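Local coordinates for Non-structural polyprotein (Sindbis virus, PDB 4GUA) that is a viral precursor polyprotein whose cysteine protease region probably cleaves the nonstructural polyprotein, joined to macro and zinc-binding domains, at residues L307-Q319 with K501-E513. Sequence-based numbering, arbitrary orientation.
Sequences LIFRQLDNSRTRQ and KESVTELKDEDME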
ATOM      1  N   LEU A 307       0.888   8.560  11.123  1.00 55.22           N
ATOM      2  CA  LEU A 307       0.254   8.587   9.808  1.00 50.87           C
ATOM      3  C   LEU A 307      -0.726   9.755   9.676  1.00 54.29           C
ATOM      4  O   LEU A 307      -1.575   9.977  10.535  1.00 55.13           O
ATOM      5  CB  LEU A 307      -0.492   7.279   9.563  1.00 51.88           C
ATOM      6  CG  LEU A 307       0.351   6.003   9.621  1.00 51.84           C
ATOM      7  CD1 LEU A 307      -0.539   4.774   9.509  1.00 56.98           C
ATOM      8  CD2 LEU A 307       1.416   5.999   8.536  1.00 52.30           C
ATOM      9  N   ILE A 308      -0.593  10.502   8.590  1.00 54.74           N
ATOM     10  CA  ILE A 308      -1.442  11.657   8.332  1.00 56.00           C
ATOM     11  C   ILE A 308      -2.342  11.445   7.110  1.00 59.41           C
ATOM     12  O   ILE A 308      -1.882  11.464   5.979  1.00 64.70           O
ATOM     13  CB  ILE A 308      -0.550  12.893   8.109  1.00 52.59           C
ATOM     14  CG1 ILE A 308       0.364  13.080   9.323  1.00 53.00           C
ATOM     15  CG2 ILE A 308      -1.389  14.135   7.874  1.00 53.48           C
ATOM     16  CD1 ILE A 308       1.475  14.071   9.121  1.00 55.22           C
ATOM     17  N   PHE A 309      -3.630  11.240   7.356  1.00 56.19           N
ATOM     18  CA  PHE A 309      -4.630  11.129   6.297  1.00 58.15           C
ATOM     19  C   PHE A 309      -5.324  12.483   6.116  1.00 60.80           C
ATOM     20  O   PHE A 309      -5.919  13.003   7.058  1.00 58.55           O
ATOM     21  CB  PHE A 309      -5.668  10.062   6.675  1.00 51.46           C
ATOM     22  CG  PHE A 309      -5.073   8.711   6.962  1.00 51.40           C
ATOM     23  CD1 PHE A 309      -4.563   8.412   8.213  1.00 55.35           C
ATOM     24  CD2 PHE A 309      -5.029   7.732   5.983  1.00 59.21           C
ATOM     25  CE1 PHE A 309      -4.008   7.161   8.480  1.00 56.17           C
ATOM     26  CE2 PHE A 309      -4.479   6.479   6.245  1.00 56.95           C
ATOM     27  CZ  PHE A 309      -3.970   6.198   7.495  1.00 53.40           C
ATOM     28  N   ARG A 310      -5.266  13.048   4.911  1.00 60.49           N
ATOM     29  CA  ARG A 310      -5.747  14.413   4.684  1.00 64.80           C
ATOM     30  C   ARG A 310      -6.997  14.471   3.808  1.00 66.16           C
ATOM     31  O   ARG A 310      -7.037  13.859   2.737  1.00 62.55           O
ATOM     32  CB  ARG A 310      -4.661  15.243   4.000  1.00 69.04           C
ATOM     33  CG  ARG A 310      -3.434  15.520   4.834  1.00 71.90           C
ATOM     34  CD  ARG A 310      -2.451  16.389   4.059  1.00 73.56           C
ATOM     35  NE  ARG A 310      -1.166  16.481   4.739  1.00 76.09           N
ATOM     36  CZ  ARG A 310      -0.951  17.224   5.818  1.00 84.20           C
ATOM     37  NH1 ARG A 310      -1.938  17.942   6.344  1.00 96.88           N
ATOM     38  NH2 ARG A 310       0.248  17.253   6.377  1.00 76.01           N
ATOM     39  N   GLN A 311      -7.977  15.270   4.236  1.00 62.24           N
ATOM     40  CA  GLN A 311      -9.196  15.490   3.459  1.00 56.59           C
ATOM     41  C   GLN A 311     -10.051  14.251   3.217  1.00 57.89           C
ATOM     42  O   GLN A 311      -9.988  13.644   2.142  1.00 53.64           O
ATOM     43  CB  GLN A 311      -8.869  16.143   2.123  1.00 61.57           C
ATOM     44  CG  GLN A 311      -8.315  17.538   2.234  1.00 62.21           C
ATOM     45  CD  GLN A 311      -8.054  18.136   0.871  1.00 70.10           C
ATOM     46  OE1 GLN A 311      -8.729  19.073   0.456  1.00 68.21           O
ATOM     47  NE2 GLN A 311      -7.072  17.585   0.158  1.00 76.15           N
ATOM     48  N   LEU A 312     -10.829  13.864   4.227  1.00 63.75           N
ATOM     49  CA  LEU A 312     -11.687  12.688   4.119  1.00 62.62           C
ATOM     50  C   LEU A 312     -12.904  12.978   3.258  1.00 58.62           C
ATOM     51  O   LEU A 312     -13.726  13.814   3.613  1.00 59.97           O
ATOM     52  CB  LEU A 312     -12.203  12.331   5.515  1.00 61.64           C
ATOM     53  CG  LEU A 312     -13.411  11.391   5.607  1.00 58.11           C
ATOM     54  CD1 LEU A 312     -12.983   9.960   5.372  1.00 60.24           C
ATOM     55  CD2 LEU A 312     -14.092  11.530   6.954  1.00 53.03           C
ATOM     56  N   ASP A 313     -12.992  12.316   2.106  1.00 57.45           N
ATOM     57  CA  ASP A 313     -14.245  12.215   1.359  1.00 63.95           C
ATOM     58  C   ASP A 313     -14.886  10.817   1.430  1.00 68.67           C
ATOM     59  O   ASP A 313     -15.971  10.589   0.881  1.00 68.55           O
ATOM     60  CB  ASP A 313     -14.050  12.659  -0.090  1.00 69.81           C
ATOM     61  CG  ASP A 313     -13.025  11.826  -0.822  1.00 74.94           C
ATOM     62  OD1 ASP A 313     -12.674  10.735  -0.324  1.00 76.31           O
ATOM     63  OD2 ASP A 313     -12.558  12.265  -1.897  1.00 76.06           O
ATOM     64  N   ASN A 314     -14.203   9.883   2.087  1.00 67.35           N
ATOM     65  CA  ASN A 314     -14.655   8.490   2.169  1.00 67.39           C
ATOM     66  C   ASN A 314     -15.044   7.912   0.805  1.00 67.06           C
ATOM     67  O   ASN A 314     -16.116   7.330   0.632  1.00 65.67           O
ATOM     68  CB  ASN A 314     -15.834   8.357   3.138  1.00 68.52           C
ATOM     69  CG  ASN A 314     -16.179   6.909   3.440  1.00 64.41           C
ATOM     70  OD1 ASN A 314     -15.307   6.042   3.477  1.00 63.19           O
ATOM     71  ND2 ASN A 314     -17.460   6.639   3.634  1.00 68.55           N
ATOM     72  N   SER A 315     -14.145   8.046  -0.157  1.00 71.41           N
ATOM     73  CA  SER A 315     -14.397   7.575  -1.508  1.00 75.39           C
ATOM     74  C   SER A 315     -14.420   6.048  -1.535  1.00 81.99           C
ATOM     75  O   SER A 315     -13.814   5.371  -0.702  1.00 80.34           O
ATOM     76  CB  SER A 315     -13.325   8.096  -2.468  1.00 75.54           C
ATOM     77  OG  SER A 315     -13.510   7.582  -3.778  1.00 70.79           O
ATOM     78  N   ARG A 316     -15.149   5.534  -2.513  1.00 84.63           N
ATOM     79  CA  ARG A 316     -15.312   4.109  -2.740  1.00 82.32           C
ATOM     80  C   ARG A 316     -14.256   3.624  -3.737  1.00 82.19           C
ATOM     81  O   ARG A 316     -13.431   2.752  -3.439  1.00 83.27           O
ATOM     82  CB  ARG A 316     -16.729   3.768  -3.239  1.00 87.00           C
ATOM     83  CG  ARG A 316     -17.446   4.772  -4.176  1.00 98.89           C
ATOM     84  CD  ARG A 316     -17.775   6.154  -3.598  1.00 92.74           C
ATOM     85  NE  ARG A 316     -18.076   7.129  -4.645  1.00 84.80           N
ATOM     86  CZ  ARG A 316     -17.206   7.590  -5.534  1.00 75.39           C
ATOM     87  NH1 ARG A 316     -15.957   7.190  -5.526  1.00 73.62           N
ATOM     88  NH2 ARG A 316     -17.589   8.472  -6.441  1.00 80.58           N
ATOM     89  N   THR A 317     -14.318   4.191  -4.937  1.00 82.39           N
ATOM     90  CA  THR A 317     -13.548   3.734  -6.081  1.00 80.72           C
ATOM     91  C   THR A 317     -12.128   4.304  -6.162  1.00 72.65           C
ATOM     92  O   THR A 317     -11.406   4.001  -7.111  1.00 70.60           O
ATOM     93  CB  THR A 317     -14.270   4.141  -7.377  1.00 83.24           C
ATOM     94  OG1 THR A 317     -14.461   5.562  -7.389  1.00 79.23           O
ATOM     95  CG2 THR A 317     -15.618   3.457  -7.475  1.00 85.54           C
ATOM     96  N   ARG A 318     -11.723   5.127  -5.196  1.00 68.93           N
ATOM     97  CA  ARG A 318     -10.361   5.664  -5.206  1.00 68.38           C
ATOM     98  C   ARG A 318      -9.350   4.528  -5.296  1.00 72.58           C
ATOM     99  O   ARG A 318      -9.418   3.568  -4.529  1.00 73.85           O
ATOM    100  CB  ARG A 318     -10.079   6.485  -3.953  1.00 64.18           C
ATOM    101  CG  ARG A 318      -8.588   6.694  -3.680  1.00 62.92           C
ATOM    102  CD  ARG A 318      -8.286   8.149  -3.435  1.00 58.48           C
ATOM    103  NE  ARG A 318      -9.225   8.680  -2.459  1.00 60.94           N
ATOM    104  CZ  ARG A 318      -9.758   9.895  -2.499  1.00 59.94           C
ATOM    105  NH1 ARG A 318      -9.446  10.753  -3.460  1.00 59.86           N
ATOM    106  NH2 ARG A 318     -10.608  10.260  -1.561  1.00 62.76           N
ATOM    107  N   GLN A 319      -8.400   4.638  -6.218  1.00 72.17           N
ATOM    108  CA  GLN A 319      -7.411   3.587  -6.375  1.00 66.67           C
ATOM    109  C   GLN A 319      -6.120   4.010  -5.702  1.00 68.33           C
ATOM    110  O   GLN A 319      -5.371   4.827  -6.237  1.00 70.69           O
ATOM    111  CB  GLN A 319      -7.179   3.309  -7.858  1.00 62.67           C
ATOM    112  CG  GLN A 319      -8.430   2.816  -8.562  1.00 67.53           C
ATOM    113  CD  GLN A 319      -8.252   2.623 -10.057  1.00 70.83           C
ATOM    114  OE1 GLN A 319      -7.461   3.312 -10.705  1.00 68.91           O
ATOM    115  NE2 GLN A 319      -9.007   1.683 -10.617  1.00 74.73           N
ATOM    116  N   LYS A 501     -10.947  21.118  -6.840  1.00 92.33           N
ATOM    117  CA  LYS A 501     -10.327  19.927  -6.272  1.00 89.06           C
ATOM    118  C   LYS A 501      -9.946  20.081  -4.800  1.00 89.36           C
ATOM    119  O   LYS A 501     -10.030  19.124  -4.029  1.00 89.41           O
ATOM    120  CB  LYS A 501      -9.078  19.567  -7.078  1.00 86.66           C
ATOM    121  CG  LYS A 501      -8.299  18.397  -6.507  1.00 87.71           C
ATOM    122  CD  LYS A 501      -6.962  18.223  -7.203  1.00 86.21           C
ATOM    123  CE  LYS A 501      -5.952  17.529  -6.291  1.00 80.61           C
ATOM    124  NZ  LYS A 501      -6.486  16.288  -5.682  1.00 75.34           N
ATOM    125  N   GLU A 502      -9.539  21.279  -4.399  1.00 96.13           N
ATOM    126  CA  GLU A 502      -9.049  21.480  -3.039  1.00103.93           C
ATOM    127  C   GLU A 502     -10.215  21.511  -2.052  1.00100.67           C
ATOM    128  O   GLU A 502     -10.027  21.316  -0.855  1.00100.28           O
ATOM    129  CB  GLU A 502      -8.214  22.765  -2.938  1.00111.18           C
ATOM    130  CG  GLU A 502      -7.949  23.263  -1.509  1.00115.77           C
ATOM    131  CD  GLU A 502      -6.883  22.436  -0.781  1.00118.94           C
ATOM    132  OE1 GLU A 502      -6.235  21.584  -1.433  1.00119.69           O
ATOM    133  OE2 GLU A 502      -6.686  22.640   0.439  1.00117.54           O
ATOM    134  N   SER A 503     -11.422  21.758  -2.547  1.00 99.10           N
ATOM    135  CA  SER A 503     -12.567  21.862  -1.655  1.00100.10           C
ATOM    136  C   SER A 503     -13.308  20.534  -1.507  1.00 93.65           C
ATOM    137  O   SER A 503     -13.983  20.077  -2.434  1.00 93.16           O
ATOM    138  CB  SER A 503     -13.525  22.943  -2.165  1.00103.85           C
ATOM    139  OG  SER A 503     -14.664  23.057  -1.328  1.00106.96           O
ATOM    140  N   VAL A 504     -13.188  19.925  -0.329  1.00 83.38           N
ATOM    141  CA  VAL A 504     -13.977  18.745  -0.004  1.00 75.89           C
ATOM    142  C   VAL A 504     -14.947  19.082   1.128  1.00 75.24           C
ATOM    143  O   VAL A 504     -14.566  19.116   2.298  1.00 75.48           O
ATOM    144  CB  VAL A 504     -13.034  17.606   0.443  1.00 70.31           C
ATOM    145  CG1 VAL A 504     -13.817  16.401   0.945  1.00 69.75           C
ATOM    146  CG2 VAL A 504     -12.129  17.204  -0.705  1.00 70.13           C
ATOM    147  N   THR A 505     -16.207  19.315   0.782  1.00 73.51           N
ATOM    148  CA  THR A 505     -17.204  19.697   1.776  1.00 77.93           C
ATOM    149  C   THR A 505     -18.180  18.581   2.169  1.00 83.84           C
ATOM    150  O   THR A 505     -19.004  18.769   3.065  1.00 78.24           O
ATOM    151  CB  THR A 505     -17.997  20.917   1.295  1.00 78.13           C
ATOM    152  OG1 THR A 505     -18.675  20.597   0.072  1.00 83.76           O
ATOM    153  CG2 THR A 505     -17.058  22.084   1.054  1.00 70.47           C
ATOM    154  N   GLU A 506     -18.095  17.430   1.506  1.00 92.66           N
ATOM    155  CA  GLU A 506     -19.054  16.353   1.746  1.00 94.26           C
ATOM    156  C   GLU A 506     -18.525  14.979   1.344  1.00 85.01           C
ATOM    157  O   GLU A 506     -17.619  14.862   0.520  1.00 85.27           O
ATOM    158  CB  GLU A 506     -20.353  16.629   0.998  1.00101.43           C
ATOM    159  CG  GLU A 506     -20.171  16.728  -0.497  1.00109.74           C
ATOM    160  CD  GLU A 506     -21.470  17.011  -1.215  1.00118.11           C
ATOM    161  OE1 GLU A 506     -22.456  17.361  -0.532  1.00121.72           O
ATOM    162  OE2 GLU A 506     -21.505  16.883  -2.457  1.00119.52           O
ATOM    163  N   LEU A 507     -19.130  13.945   1.922  1.00 72.06           N
ATOM    164  CA  LEU A 507     -18.744  12.561   1.675  1.00 60.81           C
ATOM    165  C   LEU A 507     -19.283  12.010   0.361  1.00 62.93           C
ATOM    166  O   LEU A 507     -20.384  12.342  -0.054  1.00 65.29           O
ATOM    167  CB  LEU A 507     -19.250  11.683   2.814  1.00 56.49           C
ATOM    168  CG  LEU A 507     -18.750  12.091   4.199  1.00 59.53           C
ATOM    169  CD1 LEU A 507     -19.061  11.013   5.230  1.00 54.50           C
ATOM    170  CD2 LEU A 507     -17.260  12.394   4.162  1.00 65.50           C
ATOM    171  N   LYS A 508     -18.494  11.163  -0.294  1.00 69.91           N
ATOM    172  CA  LYS A 508     -18.945  10.517  -1.519  1.00 77.31           C
ATOM    173  C   LYS A 508     -19.712   9.229  -1.203  1.00 77.63           C
ATOM    174  O   LYS A 508     -20.417   8.687  -2.052  1.00 77.34           O
ATOM    175  CB  LYS A 508     -17.753  10.232  -2.435  1.00 79.09           C
ATOM    176  CG  LYS A 508     -17.005  11.486  -2.870  1.00 82.34           C
ATOM    177  CD  LYS A 508     -16.300  11.293  -4.203  1.00 87.48           C
ATOM    178  CE  LYS A 508     -14.905  10.732  -4.024  1.00 94.13           C
ATOM    179  NZ  LYS A 508     -14.204  10.540  -5.329  1.00100.23           N
ATOM    180  N   ASP A 509     -19.570   8.754   0.032  1.00 75.18           N
ATOM    181  CA  ASP A 509     -20.346   7.636   0.546  1.00 69.13           C
ATOM    182  C   ASP A 509     -20.420   7.769   2.063  1.00 73.04           C
ATOM    183  O   ASP A 509     -19.503   8.299   2.689  1.00 71.02           O
ATOM    184  CB  ASP A 509     -19.709   6.303   0.155  1.00 70.90           C
ATOM    185  CG  ASP A 509     -20.599   5.110   0.481  1.00 77.42           C
ATOM    186  OD1 ASP A 509     -21.524   4.820  -0.308  1.00 81.23           O
ATOM    187  OD2 ASP A 509     -20.369   4.456   1.520  1.00 76.45           O
ATOM    188  N   GLU A 510     -21.515   7.315   2.658  1.00 80.90           N
ATOM    189  CA  GLU A 510     -21.686   7.462   4.096  1.00 82.97           C
ATOM    190  C   GLU A 510     -21.242   6.244   4.910  1.00 79.03           C
ATOM    191  O   GLU A 510     -21.212   6.304   6.136  1.00 77.72           O
ATOM    192  CB  GLU A 510     -23.128   7.846   4.421  1.00 89.46           C
ATOM    193  CG  GLU A 510     -23.340   9.350   4.409  1.00 97.19           C
ATOM    194  CD  GLU A 510     -24.673   9.765   5.000  1.00111.19           C
ATOM    195  OE1 GLU A 510     -25.620   8.942   5.013  1.00110.08           O
ATOM    196  OE2 GLU A 510     -24.769  10.923   5.463  1.00119.01           O
ATOM    197  N   ASP A 511     -20.898   5.142   4.245  1.00 81.08           N
ATOM    198  CA  ASP A 511     -20.484   3.941   4.975  1.00 82.17           C
ATOM    199  C   ASP A 511     -19.004   4.016   5.333  1.00 78.02           C
ATOM    200  O   ASP A 511     -18.126   3.988   4.469  1.00 74.33           O
ATOM    201  CB  ASP A 511     -20.756   2.677   4.159  1.00 82.78           C
ATOM    202  CG  ASP A 511     -20.598   1.411   4.983  1.00 81.67           C
ATOM    203  OD1 ASP A 511     -19.952   1.472   6.054  1.00 75.63           O
ATOM    204  OD2 ASP A 511     -21.126   0.356   4.567  1.00 85.09           O
ATOM    205  N   MET A 512     -18.748   4.070   6.632  1.00 74.96           N
ATOM    206  CA  MET A 512     -17.436   4.406   7.155  1.00 67.31           C
ATOM    207  C   MET A 512     -16.594   3.189   7.531  1.00 65.18           C
ATOM    208  O   MET A 512     -15.499   3.338   8.068  1.00 63.50           O
ATOM    209  CB  MET A 512     -17.604   5.330   8.364  1.00 67.86           C
ATOM    210  CG  MET A 512     -16.722   6.561   8.328  1.00 74.24           C
ATOM    211  SD  MET A 512     -16.908   7.561   6.834  1.00 77.85           S
ATOM    212  CE  MET A 512     -17.120   9.192   7.540  1.00 91.23           C
ATOM    213  N   GLU A 513     -17.098   1.989   7.271  1.00 71.88           N
ATOM    214  CA  GLU A 513     -16.379   0.783   7.658  1.00 79.07           C
ATOM    215  C   GLU A 513     -15.053   0.709   6.883  1.00 75.38           C
ATOM    216  O   GLU A 513     -14.970   1.127   5.722  1.00 74.04           O
ATOM    217  CB  GLU A 513     -17.242  -0.464   7.419  1.00 88.18           C
ATOM    218  CG  GLU A 513     -17.069  -1.570   8.479  1.00 98.15           C
ATOM    219  CD  GLU A 513     -17.853  -1.289   9.795  1.00101.11           C
ATOM    220  OE1 GLU A 513     -18.916  -0.619   9.746  1.00 98.70           O
ATOM    221  OE2 GLU A 513     -17.382  -1.709  10.882  1.00 95.03           O
TER
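Asn314 ND2 is gripped by two backbone carbonyls of the facing segment, Asp511 O at 2.9 Å and Asp509 O at 2.8 Å, the first bond nearly straight at 169°. The Asp511 oxygen lies in the plane of the amide, the Asp509 oxygen is tilted from it, and the nitrogen sits above both carbonyl planes. With CG anti to the backbone N (chi1 -170°), the amide extends into the bend 509–512, where the Met512 side chain passes obliquely by it with SD alongside. Its other end, OD1, accepts from Lys287, which also binds Glu513 O. An Asx turn in which Asp509 OD2 receives Asp511 N helps shape the bend.

Here a loop leaving the seven-stranded sheet of a methyltransferase-like fold, after strand 305–312, is fastened to the segment that follows helix 488–502, a tie that probably joins the nsP2 and nsP3 parts of the precursor. Lys508 N donates almost straight to Asp313 O, 2.8 Å away. Beyond it the lysine chain, bent at chi3 (-88°), lays CD over one face of the Arg316 guanidinium and rests CE against Ser315. Asp313 OD2, 4.2 Å from Lys508 NZ, is too distant for a salt bridge, yet Asp313, salt-bridged to Arg318, may partly offset the nearness of Lys508 to Arg316. On the apolar flank Leu312 CD2 and Met512 CE meet tip to tip at 3.9 Å, both residues also packing on Leu256 of helix 237–257.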